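Side-chain contacts in PaxB (Photorhabdus luminescens, PDB 6EK4), which is probably the B component of a two-component alpha-helical pore-forming toxin of the YaxAB type: residues P205-L210 against A226-V231; I233-L238 against K243-I248; P15-K20 against L337-D342; T21-V26 against L345-M350. All coordinates share one frame; numbering follows the deposited sequence.

Contact 1: P205-L210 against A226-V231; sequences PNISDL and AIKQGV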
loop_
_atom_site.group_PDB
_atom_site.type_symbol
_atom_site.label_atom_id
_atom_site.label_comp_id
_atom_site.label_asym_id
_atom_site.label_seq_id
_atom_site.Cartn_x
_atom_site.Cartn_y
_atom_site.Cartn_z
ATOM N N PRO A 205 -64.316 10.053 -13.728
ATOM C CA PRO A 205 -65.118 9.385 -14.754
ATOM C C PRO A 205 -64.525 8.056 -15.215
ATOM O O PRO A 205 -63.303 7.910 -15.281
ATOM C CB PRO A 205 -65.127 10.394 -15.913
ATOM C CG PRO A 205 -63.946 11.268 -15.675
ATOM C CD PRO A 205 -63.847 11.373 -14.186
ATOM N N ASN A 206 -65.398 7.100 -15.525
ATOM C CA ASN A 206 -64.978 5.813 -16.075
ATOM C C ASN A 206 -64.441 5.971 -17.493
ATOM O O ASN A 206 -64.569 7.033 -18.107
ATOM C CB ASN A 206 -66.138 4.805 -16.065
ATOM C CG ASN A 206 -66.280 4.079 -14.737
ATOM O OD1 ASN A 206 -66.594 2.890 -14.703
ATOM N ND2 ASN A 206 -66.045 4.790 -13.637
ATOM N N ILE A 207 -63.841 4.902 -18.005
ATOM C CA ILE A 207 -63.256 4.912 -19.341
ATOM C C ILE A 207 -64.337 5.034 -20.427
ATOM O O ILE A 207 -64.095 5.619 -21.482
ATOM C CB ILE A 207 -62.362 3.661 -19.564
ATOM C CG1 ILE A 207 -61.324 3.927 -20.655
ATOM C CG2 ILE A 207 -63.200 2.422 -19.872
ATOM C CD1 ILE A 207 -60.298 2.824 -20.806
ATOM N N SER A 208 -65.526 4.497 -20.152
ATOM C CA SER A 208 -66.658 4.570 -21.081
ATOM C C SER A 208 -67.245 5.976 -21.175
ATOM O O SER A 208 -67.686 6.398 -22.244
ATOM C CB SER A 208 -67.765 3.601 -20.653
ATOM O OG SER A 208 -67.276 2.276 -20.550
ATOM N N ASP A 209 -67.253 6.692 -20.052
ATOM C CA ASP A 209 -67.827 8.039 -19.987
ATOM C C ASP A 209 -67.033 9.056 -20.813
ATOM O O ASP A 209 -67.606 10.006 -21.346
ATOM C CB ASP A 209 -67.913 8.514 -18.531
ATOM C CG ASP A 209 -68.785 7.615 -17.664
ATOM O OD1 ASP A 209 -68.652 7.681 -16.424
ATOM O OD2 ASP A 209 -69.601 6.844 -18.213
ATOM N N LEU A 210 -65.722 8.849 -20.915
ATOM C CA LEU A 210 -64.836 9.768 -21.636
ATOM C C LEU A 210 -65.054 9.760 -23.153
ATOM O O LEU A 210 -64.754 10.747 -23.825
ATOM C CB LEU A 210 -63.370 9.447 -21.322
ATOM C CG LEU A 210 -62.935 9.665 -19.868
ATOM C CD1 LEU A 210 -61.617 8.960 -19.582
ATOM C CD2 LEU A 210 -62.825 11.148 -19.547
ATOM N N ALA A 226 -54.539 8.081 -19.983
ATOM C CA ALA A 226 -54.015 8.730 -18.782
ATOM C C ALA A 226 -54.849 8.388 -17.548
ATOM O O ALA A 226 -54.305 7.963 -16.530
ATOM C CB ALA A 226 -53.956 10.238 -18.977
ATOM N N ILE A 227 -56.164 8.564 -17.655
ATOM C CA ILE A 227 -57.080 8.286 -16.545
ATOM C C ILE A 227 -56.980 6.819 -16.126
ATOM O O ILE A 227 -56.774 6.518 -14.950
ATOM C CB ILE A 227 -58.549 8.616 -16.912
ATOM C CG1 ILE A 227 -58.729 10.115 -17.198
ATOM C CG2 ILE A 227 -59.502 8.178 -15.802
ATOM C CD1 ILE A 227 -58.735 11.001 -15.971
ATOM N N LYS A 228 -57.114 5.914 -17.094
ATOM C CA LYS A 228 -57.100 4.473 -16.827
ATOM C C LYS A 228 -55.831 4.026 -16.095
ATOM O O LYS A 228 -55.901 3.218 -15.169
ATOM C CB LYS A 228 -57.239 3.683 -18.133
ATOM C CG LYS A 228 -57.589 2.212 -17.943
ATOM C CD LYS A 228 -56.839 1.330 -18.932
ATOM C CE LYS A 228 -57.346 -0.105 -18.921
ATOM N NZ LYS A 228 -58.574 -0.272 -19.747
ATOM N N GLN A 229 -54.681 4.550 -16.512
ATOM C CA GLN A 229 -53.397 4.163 -15.922
ATOM C C GLN A 229 -53.233 4.681 -14.492
ATOM O O GLN A 229 -52.849 3.925 -13.597
ATOM C CB GLN A 229 -52.230 4.645 -16.793
ATOM C CG GLN A 229 -52.033 3.836 -18.068
ATOM C CD GLN A 229 -50.938 4.394 -18.961
ATOM O OE1 GLN A 229 -50.004 5.044 -18.491
ATOM N NE2 GLN A 229 -51.047 4.135 -20.259
ATOM N N GLY A 230 -53.524 5.961 -14.280
ATOM C CA GLY A 230 -53.380 6.578 -12.961
ATOM C C GLY A 230 -54.401 6.103 -11.943
ATOM O O GLY A 230 -54.094 5.999 -10.754
ATOM N N VAL A 231 -55.618 5.823 -12.403
ATOM C CA VAL A 231 -56.666 5.289 -11.534
ATOM C C VAL A 231 -56.313 3.879 -11.057
ATOM O O VAL A 231 -56.450 3.573 -9.874
ATOM C CB VAL A 231 -58.042 5.283 -12.243
ATOM C CG1 VAL A 231 -59.060 4.440 -11.480
ATOM C CG2 VAL A 231 -58.553 6.709 -12.410
#
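At one end of this long helical molecule, P205, I207 and L210 of the loop between helix 196-199 and helix 217-237 turn back onto I227 and K228, neighbours on helix 217-237, into which the loop leads. The buried half of the contact centres on I227, whose two branches serve different partners. CG1 lies beside the backbone N (chi1 -63°) and meets L210, with I227 CG1 and L210 CD1 3.9 Å apart; the same methyl lies 4.1 Å from I227 CB, so it rests against the root of the isoleucine rather than its end. The other branch, I227 CG2, stands 3.8 Å from P205 O, a carbon-oxygen contact. L196 touches P205, L210 and I227, while V190 and I191 of helix 149-193 also pack on I227. Nearer the surface, I207 and K228 cross obliquely. I207 is extended, its CG1 anti to the backbone N (chi1 -156°), which carries CD1 out to the lysine chain: I207 CD1 is 4.0 Å from K228 CG and 3.7 Å from K228 NZ. Bends at chi2 and at chi4 (82°) bring that amine back over the methyl. Within the loop, the turn is drawn together by two weak bonds, N206 N to D209 OD1 at 3.4 Å and D209 N to N206 O at 3.3 Å. The contact is therefore mainly apolar: leucine and isoleucine carbons meet inside, while the exposed K228 lays its chain and amine against I207 CD1, and its ammonium group is probably hydrated.

Contact 2: I233-L238 against K243-I248; sequences IAKKIL and KGLKYI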
loop_
_atom_site.group_PDB
_atom_site.type_symbol
_atom_site.label_atom_id
_atom_site.label_comp_id
_atom_site.label_asym_id
_atom_site.label_seq_id
_atom_site.Cartn_x
_atom_site.Cartn_y
_atom_site.Cartn_z
ATOM N N ILE A 233 -53.417 2.450 -10.726
ATOM C CA ILE A 233 -52.300 2.503 -9.783
ATOM C C ILE A 233 -52.761 3.019 -8.422
ATOM O O ILE A 233 -52.449 2.423 -7.392
ATOM C CB ILE A 233 -51.150 3.389 -10.316
ATOM C CG1 ILE A 233 -50.524 2.748 -11.561
ATOM C CG2 ILE A 233 -50.084 3.601 -9.247
ATOM C CD1 ILE A 233 -49.741 3.714 -12.425
ATOM N N ALA A 234 -53.503 4.124 -8.428
ATOM C CA ALA A 234 -53.999 4.735 -7.194
ATOM C C ALA A 234 -54.896 3.784 -6.408
ATOM O O ALA A 234 -54.789 3.691 -5.186
ATOM C CB ALA A 234 -54.746 6.024 -7.504
ATOM N N LYS A 235 -55.779 3.082 -7.115
ATOM C CA LYS A 235 -56.677 2.108 -6.491
ATOM C C LYS A 235 -55.908 0.976 -5.806
ATOM O O LYS A 235 -56.282 0.542 -4.716
ATOM C CB LYS A 235 -57.650 1.533 -7.528
ATOM C CG LYS A 235 -58.771 2.486 -7.916
ATOM C CD LYS A 235 -59.586 1.967 -9.091
ATOM C CE LYS A 235 -60.416 0.747 -8.718
ATOM N NZ LYS A 235 -61.299 0.311 -9.834
ATOM N N LYS A 236 -54.836 0.514 -6.444
ATOM C CA LYS A 236 -54.003 -0.561 -5.899
ATOM C C LYS A 236 -53.257 -0.127 -4.633
ATOM O O LYS A 236 -53.051 -0.930 -3.722
ATOM C CB LYS A 236 -53.005 -1.043 -6.958
ATOM C CG LYS A 236 -52.245 -2.307 -6.584
ATOM C CD LYS A 236 -51.502 -2.875 -7.784
ATOM C CE LYS A 236 -50.709 -4.122 -7.423
ATOM N NZ LYS A 236 -49.536 -3.830 -6.550
ATOM N N ILE A 237 -52.860 1.143 -4.586
ATOM C CA ILE A 237 -52.142 1.703 -3.436
ATOM C C ILE A 237 -53.067 1.875 -2.226
ATOM O O ILE A 237 -52.670 1.593 -1.094
ATOM C CB ILE A 237 -51.493 3.061 -3.794
ATOM C CG1 ILE A 237 -50.406 2.867 -4.857
ATOM C CG2 ILE A 237 -50.896 3.727 -2.559
ATOM C CD1 ILE A 237 -50.130 4.108 -5.678
ATOM N N LEU A 238 -54.294 2.328 -2.471
ATOM C CA LEU A 238 -55.270 2.560 -1.401
ATOM C C LEU A 238 -56.041 1.299 -0.997
ATOM O O LEU A 238 -56.875 1.347 -0.091
ATOM C CB LEU A 238 -56.266 3.645 -1.820
ATOM C CG LEU A 238 -55.675 5.006 -2.191
ATOM C CD1 LEU A 238 -56.745 5.891 -2.808
ATOM C CD2 LEU A 238 -55.049 5.684 -0.982
ATOM N N LYS A 243 -64.699 -0.223 -5.247
ATOM C CA LYS A 243 -65.385 1.040 -5.517
ATOM C C LYS A 243 -64.665 1.879 -6.568
ATOM O O LYS A 243 -63.557 1.550 -6.992
ATOM C CB LYS A 243 -65.502 1.854 -4.226
ATOM C CG LYS A 243 -66.154 1.113 -3.070
ATOM C CD LYS A 243 -65.981 1.876 -1.767
ATOM C CE LYS A 243 -66.533 1.093 -0.587
ATOM N NZ LYS A 243 -66.221 1.757 0.709
ATOM N N GLY A 244 -65.310 2.969 -6.975
ATOM C CA GLY A 244 -64.694 3.961 -7.851
ATOM C C GLY A 244 -63.760 4.868 -7.070
ATOM O O GLY A 244 -63.791 4.891 -5.838
ATOM N N LEU A 245 -62.936 5.624 -7.791
ATOM C CA LEU A 245 -61.909 6.463 -7.178
ATOM C C LEU A 245 -62.322 7.932 -7.169
ATOM O O LEU A 245 -62.749 8.468 -8.193
ATOM C CB LEU A 245 -60.591 6.306 -7.941
ATOM C CG LEU A 245 -59.331 6.903 -7.307
ATOM C CD1 LEU A 245 -59.005 6.221 -5.987
ATOM C CD2 LEU A 245 -58.158 6.798 -8.269
ATOM N N LYS A 246 -62.197 8.575 -6.009
ATOM C CA LYS A 246 -62.447 10.011 -5.889
ATOM C C LYS A 246 -61.207 10.798 -6.301
ATOM O O LYS A 246 -60.109 10.245 -6.368
ATOM C CB LYS A 246 -62.830 10.380 -4.454
ATOM C CG LYS A 246 -64.096 9.712 -3.945
ATOM C CD LYS A 246 -64.661 10.463 -2.749
ATOM C CE LYS A 246 -65.771 9.686 -2.059
ATOM N NZ LYS A 246 -66.507 10.527 -1.074
ATOM N N TYR A 247 -61.384 12.089 -6.567
ATOM C CA TYR A 247 -60.265 12.954 -6.953
ATOM C C TYR A 247 -59.317 13.173 -5.777
ATOM O O TYR A 247 -58.097 13.120 -5.942
ATOM C CB TYR A 247 -60.765 14.301 -7.481
ATOM C CG TYR A 247 -61.683 14.184 -8.678
ATOM C CD1 TYR A 247 -61.195 13.790 -9.921
ATOM C CD2 TYR A 247 -63.039 14.471 -8.568
ATOM C CE1 TYR A 247 -62.034 13.681 -11.018
ATOM C CE2 TYR A 247 -63.885 14.363 -9.657
ATOM C CZ TYR A 247 -63.380 13.968 -10.879
ATOM O OH TYR A 247 -64.223 13.864 -11.960
ATOM N N ILE A 248 -59.879 13.416 -4.595
ATOM C CA ILE A 248 -59.081 13.564 -3.371
ATOM C C ILE A 248 -58.303 12.289 -3.030
ATOM O O ILE A 248 -57.215 12.359 -2.454
ATOM C CB ILE A 248 -59.939 13.994 -2.153
ATOM C CG1 ILE A 248 -61.005 12.939 -1.802
ATOM C CG2 ILE A 248 -60.586 15.349 -2.406
ATOM C CD1 ILE A 248 -60.625 12.024 -0.655
#
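L245 lays its forked end over A234 and L238, and K235 passes beside it. The leucine, buried in the protein, gives up 79 Å² to the opposing helix turn, more than any other residue here. Its CG is anti to the backbone N (chi1 -169°), and the fork splits the work: L245 CD2 approaches A234 CB to 3.6 Å, whereas L245 CD1 meets L238 CD1 at 3.9 Å, the two leucine side chains lying at about a right angle. Because A234 has only a methyl group, the fork can come close to the helix surface at that point. K235, second with 53 Å², brings its aliphatic part along the other branch, K235 CG being 4.2 Å from L245 CD1. The two segments flank the reversal between two helices: helix 217-237 ends, and an extended K243-L245 leads to K246, the N-cap residue of helix 247-321. Backbone bonds between L245 and I204 tie this extended part to the neighbouring loop, and L250 and A253 of the new helix also pack on A234. Further out, K235 bends at chi3 (69°), which brings its end beside the backbone of K243. There K235 CE is 3.7 Å and K235 NZ 3.8 Å from K243 O, too long for a hydrogen bond, although the positive end would still be favoured electrostatically beside a carbonyl oxygen. The side chain of K243 itself leads away from the helix, so that residue meets K235 through its main chain, while its N bonds to N240 OD1.

Contact 3: P15-K20 against L337-D342; sequences PEINVK and LDFLDD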
loop_
_atom_site.group_PDB
_atom_site.type_symbol
_atom_site.label_atom_id
_atom_site.label_comp_id
_atom_site.label_asym_id
_atom_site.label_seq_id
_atom_site.Cartn_x
_atom_site.Cartn_y
_atom_site.Cartn_z
ATOM N N PRO A 15 26.925 -10.297 -2.780
ATOM C CA PRO A 15 25.537 -10.080 -3.206
ATOM C C PRO A 15 25.354 -8.809 -4.038
ATOM O O PRO A 15 26.021 -7.808 -3.783
ATOM C CB PRO A 15 24.769 -9.943 -1.881
ATOM C CG PRO A 15 25.673 -10.482 -0.827
ATOM C CD PRO A 15 27.065 -10.235 -1.314
ATOM N N GLU A 16 24.456 -8.858 -5.021
ATOM C CA GLU A 16 24.079 -7.668 -5.782
ATOM C C GLU A 16 22.982 -6.941 -5.011
ATOM O O GLU A 16 21.889 -7.478 -4.826
ATOM C CB GLU A 16 23.595 -8.045 -7.188
ATOM C CG GLU A 16 23.381 -6.864 -8.135
ATOM C CD GLU A 16 24.672 -6.260 -8.678
ATOM O OE1 GLU A 16 24.582 -5.359 -9.541
ATOM O OE2 GLU A 16 25.776 -6.672 -8.256
ATOM N N ILE A 17 23.284 -5.727 -4.557
ATOM C CA ILE A 17 22.373 -4.957 -3.712
ATOM C C ILE A 17 21.941 -3.678 -4.426
ATOM O O ILE A 17 22.773 -2.939 -4.952
ATOM C CB ILE A 17 23.030 -4.589 -2.361
ATOM C CG1 ILE A 17 23.691 -5.825 -1.738
ATOM C CG2 ILE A 17 21.999 -3.996 -1.405
ATOM C CD1 ILE A 17 24.348 -5.578 -0.395
ATOM N N ASN A 18 20.632 -3.435 -4.442
ATOM C CA ASN A 18 20.064 -2.199 -4.967
ATOM C C ASN A 18 19.556 -1.349 -3.802
ATOM O O ASN A 18 18.484 -1.609 -3.254
ATOM C CB ASN A 18 18.930 -2.512 -5.954
ATOM C CG ASN A 18 18.538 -1.315 -6.806
ATOM O OD1 ASN A 18 18.697 -0.164 -6.399
ATOM N ND2 ASN A 18 18.017 -1.585 -7.997
ATOM N N VAL A 19 20.339 -0.342 -3.421
ATOM C CA VAL A 19 19.979 0.536 -2.302
ATOM C C VAL A 19 18.848 1.516 -2.637
ATOM O O VAL A 19 18.228 2.078 -1.732
ATOM C CB VAL A 19 21.200 1.317 -1.756
ATOM C CG1 VAL A 19 22.191 0.360 -1.109
ATOM C CG2 VAL A 19 21.874 2.144 -2.846
ATOM N N LYS A 20 18.588 1.724 -3.929
ATOM C CA LYS A 20 17.446 2.531 -4.369
ATOM C C LYS A 20 16.139 1.807 -4.057
ATOM O O LYS A 20 15.201 2.407 -3.535
ATOM C CB LYS A 20 17.533 2.837 -5.868
ATOM C CG LYS A 20 16.560 3.911 -6.336
ATOM C CD LYS A 20 16.609 4.102 -7.843
ATOM C CE LYS A 20 15.721 5.254 -8.281
ATOM N NZ LYS A 20 15.480 5.255 -9.751
ATOM N N LEU A 337 36.536 -2.733 -1.663
ATOM C CA LEU A 337 36.405 -1.290 -1.873
ATOM C C LEU A 337 35.582 -0.969 -3.119
ATOM O O LEU A 337 34.725 -0.086 -3.081
ATOM C CB LEU A 337 37.781 -0.621 -1.955
ATOM C CG LEU A 337 38.473 -0.357 -0.613
ATOM C CD1 LEU A 337 39.915 0.076 -0.835
ATOM C CD2 LEU A 337 37.719 0.683 0.207
ATOM N N ASP A 338 35.840 -1.684 -4.214
ATOM C CA ASP A 338 35.059 -1.525 -5.449
ATOM C C ASP A 338 33.570 -1.789 -5.219
ATOM O O ASP A 338 32.719 -1.145 -5.834
ATOM C CB ASP A 338 35.578 -2.457 -6.554
ATOM C CG ASP A 338 36.881 -1.974 -7.173
ATOM O OD1 ASP A 338 37.454 -0.973 -6.692
ATOM O OD2 ASP A 338 37.335 -2.607 -8.151
ATOM N N PHE A 339 33.269 -2.741 -4.339
ATOM C CA PHE A 339 31.891 -3.036 -3.953
ATOM C C PHE A 339 31.257 -1.858 -3.216
ATOM O O PHE A 339 30.094 -1.529 -3.453
ATOM C CB PHE A 339 31.843 -4.290 -3.077
ATOM C CG PHE A 339 30.467 -4.636 -2.585
ATOM C CD1 PHE A 339 29.558 -5.261 -3.423
ATOM C CD2 PHE A 339 30.081 -4.337 -1.284
ATOM C CE1 PHE A 339 28.289 -5.582 -2.976
ATOM C CE2 PHE A 339 28.813 -4.657 -0.829
ATOM C CZ PHE A 339 27.915 -5.280 -1.678
ATOM N N LEU A 340 32.021 -1.233 -2.324
ATOM C CA LEU A 340 31.550 -0.056 -1.589
ATOM C C LEU A 340 31.457 1.173 -2.495
ATOM O O LEU A 340 30.539 1.982 -2.350
ATOM C CB LEU A 340 32.465 0.239 -0.396
ATOM C CG LEU A 340 32.480 -0.813 0.717
ATOM C CD1 LEU A 340 33.614 -0.539 1.694
ATOM C CD2 LEU A 340 31.146 -0.867 1.445
ATOM N N ASP A 341 32.407 1.307 -3.422
ATOM C CA ASP A 341 32.383 2.385 -4.419
ATOM C C ASP A 341 31.106 2.339 -5.254
ATOM O O ASP A 341 30.568 3.381 -5.633
ATOM C CB ASP A 341 33.597 2.296 -5.357
ATOM C CG ASP A 341 34.916 2.598 -4.659
ATOM O OD1 ASP A 341 34.901 3.091 -3.509
ATOM O OD2 ASP A 341 35.976 2.340 -5.269
ATOM N N ASP A 342 30.634 1.127 -5.538
ATOM C CA ASP A 342 29.380 0.920 -6.262
ATOM C C ASP A 342 28.173 1.368 -5.439
ATOM O O ASP A 342 27.268 2.010 -5.966
ATOM C CB ASP A 342 29.226 -0.554 -6.654
ATOM C CG ASP A 342 27.886 -0.849 -7.301
ATOM O OD1 ASP A 342 27.112 -1.641 -6.724
ATOM O OD2 ASP A 342 27.602 -0.278 -8.375
#
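The F339 ring presents its edge to P15 and I17, and no atom of 15-20 comes over either face. P15 O lies near the ring plane, 3.3 Å from F339 CE1. Next to it on the same edge, F339 CZ meets I17 CD1 at 3.8 Å, the methyl lying in the ring plane and the two side chains crossing at about a right angle. F339 reaches this far from its helix because CG is anti to the backbone N (chi1 178°). F312 of helix 247-321 meets the same ring, with the planes inclined at about 65°, and L305 packs on I17. Nearby, the carboxylates of E16 and D342, probably both negative, come no nearer than 5.3 Å between E16 OE1 and D342 OD1; D342 OD1 accepts from Q346 NE2, which also donates to I17 O. Past I17, the flat amide of N18 turns back on its own chain, its OD1 accepting a weak bond from K20 N at 3.1 Å. N18 is thus the N-cap of helix 19-35; the extended residues before it run beside helix 326-348, bringing the N-terminal part of the chain against its last helix in a long helical bundle.

Contact 4: T21-V26 against L345-M350; sequences TLSQAV and LQYHSM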
loop_
_atom_site.group_PDB
_atom_site.type_symbol
_atom_site.label_atom_id
_atom_site.label_comp_id
_atom_site.label_asym_id
_atom_site.label_seq_id
_atom_site.Cartn_x
_atom_site.Cartn_y
_atom_site.Cartn_z
ATOM N N THR A 21 16.089 0.517 -4.380
ATOM C CA THR A 21 14.943 -0.326 -4.042
ATOM C C THR A 21 14.727 -0.381 -2.526
ATOM O O THR A 21 13.587 -0.442 -2.057
ATOM C CB THR A 21 15.132 -1.757 -4.590
ATOM O OG1 THR A 21 15.304 -1.704 -6.011
ATOM C CG2 THR A 21 13.931 -2.636 -4.262
ATOM N N LEU A 22 15.825 -0.352 -1.773
ATOM C CA LEU A 22 15.777 -0.340 -0.312
ATOM C C LEU A 22 15.203 0.983 0.193
ATOM O O LEU A 22 14.259 0.992 0.981
ATOM C CB LEU A 22 17.182 -0.565 0.272
ATOM C CG LEU A 22 17.298 -1.070 1.716
ATOM C CD1 LEU A 22 18.743 -1.437 2.022
ATOM C CD2 LEU A 22 16.781 -0.059 2.732
ATOM N N SER A 23 15.776 2.092 -0.272
ATOM C CA SER A 23 15.390 3.426 0.197
ATOM C C SER A 23 14.008 3.863 -0.292
ATOM O O SER A 23 13.282 4.547 0.432
ATOM C CB SER A 23 16.438 4.463 -0.216
ATOM O OG SER A 23 17.681 4.204 0.416
ATOM N N GLN A 24 13.654 3.480 -1.518
ATOM C CA GLN A 24 12.340 3.798 -2.076
ATOM C C GLN A 24 11.232 3.071 -1.314
ATOM O O GLN A 24 10.146 3.615 -1.125
ATOM C CB GLN A 24 12.280 3.440 -3.567
ATOM C CG GLN A 24 10.986 3.836 -4.271
ATOM C CD GLN A 24 10.769 5.338 -4.307
ATOM O OE1 GLN A 24 11.613 6.086 -4.801
ATOM N NE2 GLN A 24 9.630 5.788 -3.788
ATOM N N ALA A 25 11.512 1.842 -0.885
ATOM C CA ALA A 25 10.562 1.068 -0.088
ATOM C C ALA A 25 10.329 1.710 1.279
ATOM O O ALA A 25 9.204 1.722 1.778
ATOM C CB ALA A 25 11.047 -0.363 0.076
ATOM N N VAL A 26 11.397 2.242 1.873
ATOM C CA VAL A 26 11.304 2.975 3.139
ATOM C C VAL A 26 10.493 4.261 2.947
ATOM O O VAL A 26 9.687 4.626 3.805
ATOM C CB VAL A 26 12.706 3.308 3.703
ATOM C CG1 VAL A 26 12.617 4.238 4.906
ATOM C CG2 VAL A 26 13.443 2.032 4.085
ATOM N N LEU A 345 28.052 5.012 -5.372
ATOM C CA LEU A 345 27.605 5.464 -6.692
ATOM C C LEU A 345 26.079 5.440 -6.813
ATOM O O LEU A 345 25.494 6.301 -7.472
ATOM C CB LEU A 345 28.233 4.602 -7.794
ATOM C CG LEU A 345 27.880 4.920 -9.251
ATOM C CD1 LEU A 345 28.369 6.306 -9.646
ATOM C CD2 LEU A 345 28.468 3.862 -10.172
ATOM N N GLN A 346 25.445 4.452 -6.183
ATOM C CA GLN A 346 23.986 4.353 -6.174
ATOM C C GLN A 346 23.357 5.463 -5.337
ATOM O O GLN A 346 22.419 6.120 -5.784
ATOM C CB GLN A 346 23.537 2.991 -5.645
ATOM C CG GLN A 346 23.909 1.824 -6.544
ATOM C CD GLN A 346 23.371 0.503 -6.030
ATOM O OE1 GLN A 346 22.198 0.394 -5.680
ATOM N NE2 GLN A 346 24.228 -0.510 -5.987
ATOM N N TYR A 347 23.876 5.660 -4.126
ATOM C CA TYR A 347 23.393 6.723 -3.235
ATOM C C TYR A 347 23.610 8.115 -3.825
ATOM O O TYR A 347 22.742 8.981 -3.713
ATOM C CB TYR A 347 24.072 6.644 -1.860
ATOM C CG TYR A 347 23.556 5.533 -0.971
ATOM C CD1 TYR A 347 22.208 5.457 -0.630
ATOM C CD2 TYR A 347 24.416 4.571 -0.450
ATOM C CE1 TYR A 347 21.731 4.448 0.188
ATOM C CE2 TYR A 347 23.947 3.558 0.370
ATOM C CZ TYR A 347 22.603 3.503 0.686
ATOM O OH TYR A 347 22.128 2.502 1.500
ATOM N N HIS A 348 24.769 8.322 -4.444
ATOM C CA HIS A 348 25.109 9.610 -5.048
ATOM C C HIS A 348 24.122 10.024 -6.145
ATOM O O HIS A 348 23.721 11.186 -6.214
ATOM C CB HIS A 348 26.533 9.572 -5.613
ATOM C CG HIS A 348 26.916 10.801 -6.376
ATOM N ND1 HIS A 348 27.251 11.988 -5.758
ATOM C CD2 HIS A 348 27.018 11.029 -7.707
ATOM C CE1 HIS A 348 27.540 12.893 -6.675
ATOM N NE2 HIS A 348 27.408 12.336 -7.866
ATOM N N SER A 349 23.734 9.069 -6.989
ATOM C CA SER A 349 22.863 9.343 -8.135
ATOM C C SER A 349 21.424 8.866 -7.917
ATOM O O SER A 349 20.711 8.573 -8.880
ATOM C CB SER A 349 23.446 8.684 -9.391
ATOM O OG SER A 349 23.473 7.273 -9.263
ATOM N N MET A 350 20.991 8.807 -6.659
ATOM C CA MET A 350 19.665 8.290 -6.328
ATOM C C MET A 350 18.594 9.357 -6.537
ATOM O O MET A 350 18.715 10.473 -6.030
ATOM C CB MET A 350 19.625 7.797 -4.879
ATOM C CG MET A 350 18.393 6.968 -4.552
ATOM S SD MET A 350 18.454 6.195 -2.926
ATOM C CE MET A 350 19.692 4.931 -3.192
#
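S23 of helix 19-35 meets Y347 and M350 where helix 326-348 runs out, so this part of the helical bundle brings an N-terminal helix against the C-terminal tail. The van der Waals contacts come first. M350 arrives from beyond the helix end with its CG anti to the backbone N (chi1 -167°) and a bend at chi3 that folds its methyl back. Its sulfur lies against the serine, M350 SD being 3.8 Å from S23 CB and 4.0 Å from S23 OG. Y347 approaches with its edge: Y347 CE1 is 4.1 Å from S23 OG, which sits near the ring plane. A61 and R62 of helix 42-73 pack on the same tyrosine, and V19 touches both Y347 and M350. The polar bonding of S23 goes elsewhere. Its OG is beside the backbone N (chi1 -64°) and is hydrogen-bonded to V19 O, one turn back, and to D58 OD1 of helix 42-73. This buried hydroxyl is thus satisfied without the C-terminal residues, which merely cover it with sulfur and ring carbon. Inside 345-350, polar bonds accompany the end of the helix. M350 N reaches Y347 O only weakly, at 3.4 Å, and S349 has already left helical geometry. Its side chain turns back, S349 OG donating to L345 O at 2.9 Å, the donor oxygen lying 15° out of the carbonyl plane.

The four contacts form two groups in an elongated, mostly helical chain. Contacts 1 and 2 lie 12 Å apart between centres, share helix 217-237 and follow one another along the chain at one end of the molecule. Contacts 3 and 4, with centres 11 Å apart, share helix 19-35 and helix 326-348, and their segments alternate in sequence. Some 77 to 89 Å separates the centres of one group from those of the other. The first two contacts are nested within the loop closed by the last two: local turns shape the far end, while the chain termini are brought together in the bundle, and helix 247-321 leads from contact 2 back toward them.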